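MdbA protein (Corynebacterium diphtheriae, PDB 5C00) is a thiol-disulfide oxidoreductase that probably catalyses disulfide-bond formation in exported proteins and is essential for viability, pilus assembly and toxin production. Local coordinates at residues 78-90 with 165-177. Numbering follows the deposited sequence. Where two conformers were deposited one is given.
Sequences IVVNLRILNFLDR and FRKFAEANSKKLE
Strand 78-85, R83 to L85 above all, and the loop residue N86 meet helix 165-177 in a strand-to-helix contact of a thioredoxin fold of the DsbA family. This strand is internal to the mixed sheet, lying between strands 32-36 and 45-52, and the helix passes over its C-terminal end. The two axes approach to 7.0 Å at an angle of 104°, nearly perpendicular. The nearest pair of CA atoms is L85 and A169, 4.6 Å apart; with only a methyl side chain at A169, its CA can lie 3.5 Å from O of I84 in a CH...O contact. Water 1 donates to that same carbonyl and to O of F165, and water 2 joins N of N86 to A169 O, its second bond weak. On the apolar side, CG2 of I84 abuts the ring of F165 at the edge, in its plane, 3.7 Å from CE1. CB of N86 reaches the CE2 end of that edge, the amide being turned 73° from the ring, while ND2 of N86 hydrogen-bonds to OG1 of T98. L85 starts away from the helix, but with CG anti to its carbonyl carbon (chi1 -57°) the branch swings back, bringing CD2 to 3.8 Å from CB of N172 and CD1 to CD2 of L176. The charged groups lie at R83, beside N172 and K175. K175 lays its aliphatic CD and CE over one face of the R83 guanidinium, and R83 itself forms salt bridges with D48 through NE and D30 through NH2. N172 turns its ND2 to O of S31, leaving OD1 to accept from NH1 of R83 at 2.8 Å, within both the carbonyl and guanidinium planes.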
loop_
_atom_site.group_PDB
_atom_site.type_symbol
_atom_site.label_atom_id
_atom_site.label_comp_id
_atom_site.label_asym_id
_atom_site.label_seq_id
_atom_site.Cartn_x
_atom_site.Cartn_y
_atom_site.Cartn_z
ATOM N N ILE A 78 -14.063 -9.363 2.961
ATOM C CA ILE A 78 -13.836 -8.076 2.337
ATOM C C ILE A 78 -12.872 -8.177 1.179
ATOM O O ILE A 78 -12.040 -9.081 1.150
ATOM C CB ILE A 78 -13.293 -7.057 3.347
ATOM C CG1 ILE A 78 -11.944 -7.446 3.927
ATOM C CG2 ILE A 78 -14.290 -6.922 4.468
ATOM C CD1 ILE A 78 -11.375 -6.372 4.819
ATOM N N VAL A 79 -13.041 -7.278 0.224
ATOM C CA VAL A 79 -12.081 -7.051 -0.842
ATOM C C VAL A 79 -11.547 -5.644 -0.662
ATOM O O VAL A 79 -12.325 -4.717 -0.591
ATOM C CB VAL A 79 -12.751 -7.238 -2.198
ATOM C CG1 VAL A 79 -11.823 -6.827 -3.330
ATOM C CG2 VAL A 79 -13.118 -8.711 -2.333
ATOM N N VAL A 80 -10.233 -5.494 -0.498
ATOM C CA VAL A 80 -9.662 -4.186 -0.176
ATOM C C VAL A 80 -8.979 -3.504 -1.348
ATOM O O VAL A 80 -7.996 -4.005 -1.928
ATOM C CB VAL A 80 -8.680 -4.242 1.028
ATOM C CG1 VAL A 80 -8.189 -2.833 1.325
ATOM C CG2 VAL A 80 -9.392 -4.787 2.254
ATOM N N ASN A 81 -9.537 -2.376 -1.732
ATOM C CA ASN A 81 -8.895 -1.557 -2.710
ATOM C C ASN A 81 -7.987 -0.547 -2.026
ATOM O O ASN A 81 -8.464 0.458 -1.517
ATOM C CB ASN A 81 -9.925 -0.833 -3.563
ATOM C CG ASN A 81 -10.870 -1.797 -4.230
ATOM O OD1 ASN A 81 -10.565 -2.339 -5.270
ATOM N ND2 ASN A 81 -12.003 -2.036 -3.608
ATOM N N LEU A 82 -6.678 -0.791 -2.105
ATOM C CA LEU A 82 -5.693 0.103 -1.571
ATOM C C LEU A 82 -5.459 1.194 -2.616
ATOM O O LEU A 82 -5.018 0.904 -3.751
ATOM C CB LEU A 82 -4.377 -0.602 -1.239
ATOM C CG LEU A 82 -4.438 -1.620 -0.106
ATOM C CD1 LEU A 82 -3.132 -2.378 -0.094
ATOM C CD2 LEU A 82 -4.689 -0.945 1.221
ATOM N N ARG A 83 -5.879 2.406 -2.261
ATOM C CA ARG A 83 -5.844 3.578 -3.124
ATOM C C ARG A 83 -4.789 4.523 -2.584
ATOM O O ARG A 83 -5.028 5.295 -1.625
ATOM C CB ARG A 83 -7.220 4.209 -3.181
ATOM C CG ARG A 83 -8.241 3.292 -3.898
ATOM C CD ARG A 83 -9.551 3.997 -4.285
ATOM N NE ARG A 83 -10.361 3.073 -5.061
ATOM C CZ ARG A 83 -10.170 2.794 -6.347
ATOM N NH1 ARG A 83 -9.228 3.390 -7.043
ATOM N NH2 ARG A 83 -10.919 1.875 -6.939
ATOM N N ILE A 84 -3.599 4.379 -3.156
ATOM C CA ILE A 84 -2.451 5.103 -2.675
ATOM C C ILE A 84 -2.327 6.506 -3.238
ATOM O O ILE A 84 -2.477 6.770 -4.437
ATOM C CB ILE A 84 -1.122 4.315 -2.878
ATOM C CG1 ILE A 84 -1.259 2.845 -2.433
ATOM C CG2 ILE A 84 -0.014 5.016 -2.121
ATOM C CD1 ILE A 84 -1.804 2.665 -1.050
ATOM N N LEU A 85 -2.069 7.441 -2.330
ATOM C CA LEU A 85 -1.982 8.842 -2.642
ATOM C C LEU A 85 -0.531 9.333 -2.529
ATOM O O LEU A 85 0.308 8.658 -1.938
ATOM C CB LEU A 85 -2.846 9.622 -1.665
ATOM C CG LEU A 85 -4.326 9.253 -1.583
ATOM C CD1 LEU A 85 -4.955 9.910 -0.412
ATOM C CD2 LEU A 85 -5.048 9.651 -2.867
ATOM N N ASN A 86 -0.236 10.511 -3.093
ATOM C CA ASN A 86 1.057 11.165 -2.900
ATOM C C ASN A 86 0.902 12.658 -2.531
ATOM O O ASN A 86 1.795 13.476 -2.768
ATOM C CB ASN A 86 2.003 10.980 -4.097
ATOM C CG ASN A 86 1.528 11.682 -5.345
ATOM O OD1 ASN A 86 0.471 12.273 -5.314
ATOM N ND2 ASN A 86 2.302 11.585 -6.469
ATOM N N PHE A 87 -0.240 12.995 -1.951
ATOM C CA PHE A 87 -0.578 14.391 -1.608
ATOM C C PHE A 87 0.400 14.979 -0.608
ATOM O O PHE A 87 0.637 16.199 -0.594
ATOM C CB PHE A 87 -2.048 14.479 -1.116
ATOM C CG PHE A 87 -2.292 13.969 0.274
ATOM C CD1 PHE A 87 -2.417 12.626 0.534
ATOM C CD2 PHE A 87 -2.465 14.855 1.328
ATOM C CE1 PHE A 87 -2.639 12.153 1.812
ATOM C CE2 PHE A 87 -2.681 14.403 2.620
ATOM C CZ PHE A 87 -2.773 13.062 2.884
ATOM N N LEU A 88 0.994 14.144 0.251
ATOM C CA LEU A 88 1.983 14.644 1.196
ATOM C C LEU A 88 3.303 15.113 0.584
ATOM O O LEU A 88 4.115 15.761 1.262
ATOM C CB LEU A 88 2.210 13.644 2.332
ATOM C CG LEU A 88 0.982 13.435 3.229
ATOM C CD1 LEU A 88 1.274 12.351 4.250
ATOM C CD2 LEU A 88 0.582 14.710 3.950
ATOM N N ASP A 89 3.532 14.831 -0.691
ATOM C CA ASP A 89 4.668 15.419 -1.381
ATOM C C ASP A 89 4.405 16.899 -1.786
ATOM O O ASP A 89 5.204 17.474 -2.510
ATOM C CB ASP A 89 5.053 14.553 -2.595
ATOM C CG ASP A 89 5.829 13.298 -2.207
ATOM O OD1 ASP A 89 6.237 13.144 -1.003
ATOM O OD2 ASP A 89 5.966 12.422 -3.107
ATOM N N ARG A 90 3.266 17.465 -1.369
ATOM C CA ARG A 90 3.005 18.941 -1.394
ATOM C C ARG A 90 3.038 19.400 -2.829
ATOM O O ARG A 90 3.841 20.266 -3.216
ATOM C CB ARG A 90 4.034 19.666 -0.510
ATOM C CG ARG A 90 3.736 21.118 -0.116
ATOM C CD ARG A 90 4.552 21.518 1.131
ATOM N NE ARG A 90 4.159 20.668 2.246
ATOM C CZ ARG A 90 4.797 20.569 3.406
ATOM N NH1 ARG A 90 4.328 19.744 4.322
ATOM N NH2 ARG A 90 5.897 21.284 3.663
ATOM N N PHE A 165 2.122 5.194 -11.128
ATOM C CA PHE A 165 1.793 5.540 -9.758
ATOM C C PHE A 165 1.186 6.966 -9.655
ATOM O O PHE A 165 0.203 7.165 -8.988
ATOM C CB PHE A 165 3.005 5.480 -8.871
ATOM C CG PHE A 165 2.700 5.939 -7.497
ATOM C CD1 PHE A 165 2.117 5.052 -6.587
ATOM C CD2 PHE A 165 2.962 7.209 -7.129
ATOM C CE1 PHE A 165 1.764 5.486 -5.332
ATOM C CE2 PHE A 165 2.638 7.638 -5.866
ATOM C CZ PHE A 165 2.021 6.773 -4.988
ATOM N N ARG A 166 1.824 7.934 -10.296
ATOM C CA ARG A 166 1.305 9.323 -10.307
ATOM C C ARG A 166 -0.090 9.392 -10.925
ATOM O O ARG A 166 -0.945 10.103 -10.436
ATOM C CB ARG A 166 2.229 10.204 -11.121
ATOM C CG ARG A 166 3.585 10.457 -10.512
ATOM C CD ARG A 166 4.525 11.124 -11.525
ATOM N NE ARG A 166 5.873 11.187 -10.926
ATOM C CZ ARG A 166 7.015 10.866 -11.500
ATOM N NH1 ARG A 166 7.075 10.451 -12.771
ATOM N NH2 ARG A 166 8.135 10.984 -10.782
ATOM N N LYS A 167 -0.312 8.688 -12.036
ATOM C CA LYS A 167 -1.649 8.651 -12.646
ATOM C C LYS A 167 -2.668 8.064 -11.673
ATOM O O LYS A 167 -3.798 8.613 -11.511
ATOM C CB LYS A 167 -1.607 7.879 -13.968
ATOM C CG LYS A 167 -2.896 7.234 -14.448
ATOM C CD LYS A 167 -2.653 6.587 -15.819
ATOM C CE LYS A 167 -3.385 5.265 -15.997
ATOM N NZ LYS A 167 -2.459 4.143 -16.373
ATOM N N PHE A 168 -2.285 6.976 -10.991
ATOM C CA PHE A 168 -3.157 6.372 -9.979
ATOM C C PHE A 168 -3.403 7.316 -8.801
ATOM O O PHE A 168 -4.527 7.430 -8.285
ATOM C CB PHE A 168 -2.561 5.088 -9.441
ATOM C CG PHE A 168 -2.535 3.951 -10.428
ATOM C CD1 PHE A 168 -2.982 4.114 -11.741
ATOM C CD2 PHE A 168 -2.012 2.739 -10.052
ATOM C CE1 PHE A 168 -2.919 3.054 -12.620
ATOM C CE2 PHE A 168 -1.955 1.683 -10.922
ATOM C CZ PHE A 168 -2.394 1.857 -12.222
ATOM N N ALA A 169 -2.342 7.942 -8.358
ATOM C CA ALA A 169 -2.453 8.845 -7.222
ATOM C C ALA A 169 -3.412 10.001 -7.558
ATOM O O ALA A 169 -4.260 10.368 -6.740
ATOM C CB ALA A 169 -1.081 9.369 -6.821
ATOM N N GLU A 170 -3.300 10.541 -8.775
ATOM C CA GLU A 170 -4.209 11.653 -9.166
ATOM C C GLU A 170 -5.668 11.177 -9.238
ATOM O O GLU A 170 -6.561 11.844 -8.698
ATOM C CB GLU A 170 -3.750 12.316 -10.479
ATOM C CG GLU A 170 -4.343 13.700 -10.743
ATOM C CD GLU A 170 -4.359 14.614 -9.505
ATOM O OE1 GLU A 170 -3.296 14.822 -8.866
ATOM O OE2 GLU A 170 -5.450 15.118 -9.161
ATOM N N ALA A 171 -5.916 10.027 -9.862
ATOM C CA ALA A 171 -7.264 9.439 -9.921
ATOM C C ALA A 171 -7.846 9.160 -8.546
ATOM O O ALA A 171 -9.039 9.417 -8.283
ATOM C CB ALA A 171 -7.283 8.169 -10.740
ATOM N N ASN A 172 -6.994 8.639 -7.634
ATOM C CA ASN A 172 -7.437 8.349 -6.321
ATOM C C ASN A 172 -7.737 9.596 -5.530
ATOM O O ASN A 172 -8.679 9.593 -4.757
ATOM C CB ASN A 172 -6.376 7.445 -5.608
ATOM C CG ASN A 172 -6.376 6.016 -6.156
ATOM O OD1 ASN A 172 -7.413 5.503 -6.560
ATOM N ND2 ASN A 172 -5.233 5.373 -6.136
ATOM N N SER A 173 -6.975 10.671 -5.701
ATOM C CA SER A 173 -7.313 11.886 -4.968
ATOM C C SER A 173 -8.601 12.510 -5.530
ATOM O O SER A 173 -9.380 13.051 -4.772
ATOM C CB SER A 173 -6.182 12.898 -4.967
ATOM O OG SER A 173 -5.894 13.337 -6.260
ATOM N N LYS A 174 -8.826 12.404 -6.836
ATOM C CA LYS A 174 -10.083 12.891 -7.388
ATOM C C LYS A 174 -11.287 12.090 -6.900
ATOM O O LYS A 174 -12.339 12.681 -6.568
ATOM C CB LYS A 174 -10.039 12.920 -8.917
ATOM C CG LYS A 174 -9.171 14.019 -9.482
ATOM C CD LYS A 174 -9.222 13.923 -11.012
ATOM C CE LYS A 174 -8.638 15.164 -11.684
ATOM N NZ LYS A 174 -7.149 15.157 -11.590
ATOM N N LYS A 175 -11.142 10.764 -6.824
ATOM C CA LYS A 175 -12.169 9.907 -6.241
ATOM C C LYS A 175 -12.409 10.270 -4.794
ATOM O O LYS A 175 -13.554 10.353 -4.366
ATOM C CB LYS A 175 -11.861 8.405 -6.390
ATOM C CG LYS A 175 -12.952 7.469 -5.902
ATOM C CD LYS A 175 -12.528 6.024 -6.129
ATOM C CE LYS A 175 -13.500 5.014 -5.553
ATOM N NZ LYS A 175 -14.909 5.254 -5.983
ATOM N N LEU A 176 -11.353 10.537 -4.036
ATOM C CA LEU A 176 -11.523 10.876 -2.634
ATOM C C LEU A 176 -12.195 12.243 -2.481
ATOM O O LEU A 176 -13.018 12.439 -1.604
ATOM C CB LEU A 176 -10.179 10.860 -1.921
ATOM C CG LEU A 176 -10.193 11.120 -0.422
ATOM C CD1 LEU A 176 -11.079 10.103 0.231
ATOM C CD2 LEU A 176 -8.802 11.036 0.160
ATOM N N GLU A 177 -11.848 13.187 -3.348
ATOM C CA GLU A 177 -12.530 14.481 -3.337
ATOM C C GLU A 177 -14.005 14.342 -3.600
ATOM O O GLU A 177 -14.791 14.965 -2.927
ATOM C CB GLU A 177 -11.908 15.414 -4.364
ATOM C CG GLU A 177 -10.617 15.967 -3.838
ATOM C CD GLU A 177 -9.811 16.696 -4.880
ATOM O OE1 GLU A 177 -9.872 16.306 -6.066
ATOM O OE2 GLU A 177 -9.092 17.626 -4.475
HETATM O O HOH W 1 -1.204 5.404 -6.617
HETATM O O HOH W 2 -2.549 11.762 -4.358
HETATM O O HOH W 3 -1.110 13.193 -7.371
#